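Local coordinates for protein bacteriophage virulence determinant (Salmonella enterica subsp. enterica serovar Typhimurium str. 14028S, PDB 6GGR) that probably acts in host cells as a zinc-dependent protease of the PipA family of Salmonella effectors, which cleave NF-kappaB transcription factors, at residues E47-G52 against K131-N136. Residues are numbered along the deposited sequence; the frame is centred on the assembly and turned at random.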
loop_
_atom_site.group_PDB
_atom_site.type_symbol
_atom_site.label_atom_id
_atom_site.label_comp_id
_atom_site.label_asym_id
_atom_site.label_seq_id
_atom_site.Cartn_x
_atom_site.Cartn_y
_atom_site.Cartn_z
ATOM N N GLU B 47 0.964 0.997 25.682
ATOM C CA GLU B 47 1.750 2.128 26.167
ATOM C C GLU B 47 3.222 1.970 25.807
ATOM O O GLU B 47 3.911 2.958 25.527
ATOM C CB GLU B 47 1.585 2.274 27.681
ATOM C CG GLU B 47 0.391 3.121 28.102
ATOM C CD GLU B 47 0.118 3.056 29.593
ATOM O OE1 GLU B 47 1.072 2.834 30.368
ATOM O OE2 GLU B 47 -1.056 3.220 29.989
ATOM N N TYR B 48 3.722 0.734 25.811
ATOM C CA TYR B 48 5.122 0.504 25.471
ATOM C C TYR B 48 5.394 0.775 23.996
ATOM O O TYR B 48 6.502 1.188 23.639
ATOM C CB TYR B 48 5.525 -0.932 25.818
ATOM C CG TYR B 48 5.408 -1.301 27.288
ATOM C CD1 TYR B 48 5.199 -0.331 28.263
ATOM C CD2 TYR B 48 5.515 -2.625 27.700
ATOM C CE1 TYR B 48 5.093 -0.669 29.598
ATOM C CE2 TYR B 48 5.411 -2.971 29.035
ATOM C CZ TYR B 48 5.200 -1.989 29.978
ATOM O OH TYR B 48 5.095 -2.321 31.310
ATOM N N LEU B 49 4.408 0.551 23.129
ATOM C CA LEU B 49 4.606 0.715 21.694
ATOM C C LEU B 49 4.222 2.109 21.206
ATOM O O LEU B 49 4.884 2.649 20.313
ATOM C CB LEU B 49 3.800 -0.338 20.930
ATOM C CG LEU B 49 3.967 -0.379 19.407
ATOM C CD1 LEU B 49 5.279 -1.039 19.016
ATOM C CD2 LEU B 49 2.793 -1.090 18.753
ATOM N N ILE B 50 3.177 2.706 21.776
ATOM C CA ILE B 50 2.581 3.936 21.259
ATOM C C ILE B 50 2.783 5.058 22.267
ATOM O O ILE B 50 2.484 4.896 23.457
ATOM C CB ILE B 50 1.085 3.743 20.955
ATOM C CG1 ILE B 50 0.870 2.538 20.030
ATOM C CG2 ILE B 50 0.490 5.007 20.349
ATOM C CD1 ILE B 50 1.676 2.575 18.742
ATOM N N SER B 51 3.270 6.203 21.786
ATOM C CA SER B 51 3.386 7.399 22.614
ATOM C C SER B 51 2.147 8.279 22.502
ATOM O O SER B 51 1.574 8.683 23.519
ATOM C CB SER B 51 4.623 8.208 22.219
ATOM O OG SER B 51 4.474 8.769 20.928
ATOM N N GLY B 52 1.737 8.594 21.277
ATOM C CA GLY B 52 0.555 9.383 21.047
ATOM C C GLY B 52 0.146 9.370 19.590
ATOM O O GLY B 52 0.757 8.695 18.755
ATOM N N LYS B 131 8.931 8.331 13.954
ATOM C CA LYS B 131 8.489 6.948 13.819
ATOM C C LYS B 131 6.968 6.903 13.891
ATOM O O LYS B 131 6.376 7.425 14.842
ATOM C CB LYS B 131 9.099 6.077 14.926
ATOM C CG LYS B 131 10.610 5.849 14.807
ATOM C CD LYS B 131 11.269 5.543 16.164
ATOM C CE LYS B 131 11.545 4.056 16.371
ATOM N NZ LYS B 131 12.312 3.807 17.631
ATOM N N VAL B 132 6.336 6.278 12.896
ATOM C CA VAL B 132 4.882 6.229 12.805
ATOM C C VAL B 132 4.428 4.807 12.515
ATOM O O VAL B 132 5.072 4.078 11.754
ATOM C CB VAL B 132 4.349 7.179 11.717
ATOM C CG1 VAL B 132 2.838 7.016 11.561
ATOM C CG2 VAL B 132 4.709 8.623 12.047
ATOM N N ILE B 133 3.300 4.427 13.111
ATOM C CA ILE B 133 2.591 3.192 12.797
ATOM C C ILE B 133 1.184 3.598 12.380
ATOM O O ILE B 133 0.411 4.106 13.203
ATOM C CB ILE B 133 2.559 2.225 13.992
ATOM C CG1 ILE B 133 3.943 1.619 14.221
ATOM C CG2 ILE B 133 1.538 1.111 13.772
ATOM C CD1 ILE B 133 4.116 0.992 15.590
ATOM N N ALA B 134 0.849 3.381 11.109
ATOM C CA ALA B 134 -0.443 3.777 10.564
ATOM C C ALA B 134 -1.380 2.577 10.559
ATOM O O ALA B 134 -1.073 1.545 9.950
ATOM C CB ALA B 134 -0.289 4.349 9.153
ATOM N N LEU B 135 -2.524 2.718 11.227
ATOM C CA LEU B 135 -3.517 1.657 11.308
ATOM C C LEU B 135 -4.902 2.253 11.110
ATOM O O LEU B 135 -5.138 3.425 11.417
ATOM C CB LEU B 135 -3.456 0.932 12.658
ATOM C CG LEU B 135 -2.093 0.366 13.063
ATOM C CD1 LEU B 135 -2.109 -0.064 14.521
ATOM C CD2 LEU B 135 -1.696 -0.801 12.170
ATOM N N ASN B 136 -5.819 1.434 10.596
ATOM C CA ASN B 136 -7.203 1.848 10.419
ATOM C C ASN B 136 -8.103 0.633 10.577
ATOM O O ASN B 136 -7.649 -0.513 10.528
ATOM C CB ASN B 136 -7.433 2.499 9.051
ATOM C CG ASN B 136 -7.274 1.514 7.906
ATOM O OD1 ASN B 136 -8.150 0.684 7.659
ATOM N ND2 ASN B 136 -6.150 1.600 7.204
#
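Leu49, Ile50 and Ile133 meet through branched apolar side chains alone; no hydrogen bond joins residues 47-52 to residues 131-136. The terminal methyl of Ile133 does all the touching on its side. It sits against the isopropyl end of Leu49, with CD1 of Ile133 4.0 Å from CD2 of Leu49 and almost as near to Leu49 CG and CD1. The two side chains cross at about a right angle. Leucine suits this buried place because branching at CG gives a two-methyl fork broad enough to receive that single methyl. With CG anti to the backbone N (chi1 -176°), the fork swings from the last turn of helix 45-49 toward the strand. Ile133 answers with its long branch, nearly fully extended (chi2 163°), while its beta-branching suits the strand backbone.

The second apolar contact is looser: CD1 of Ile50 stands 4.3 Å from CD1 of Ile133. Ile50 is the first residue to leave the helical conformation; its beta-branching fits the extended backbone, and its side chain also packs on Tyr67 and Leu74 of helix 64-84.

Leu49 and Ser51 backbones bond to Trp107 and Lys131 to Leu108, placing strand 107-111 between the segments. The CA atoms of Ile50 and Ile133 are accordingly 8.5 Å apart, leaving side chains to bridge the gap.

Helix 160-173 packs here too, Leu172 against Leu49 and Ala171 against Ile133. His166 and His170 on it are, with Asp177, zinc ligands of this protein, though this chain holds no zinc. Their spacing is that of the zincin HExxH motif, with Gln167 at the glutamate position. Side chains of Ile133 and His170 lie about 7 Å apart, placing this contact in the sheet-to-helix core beside the zinc site.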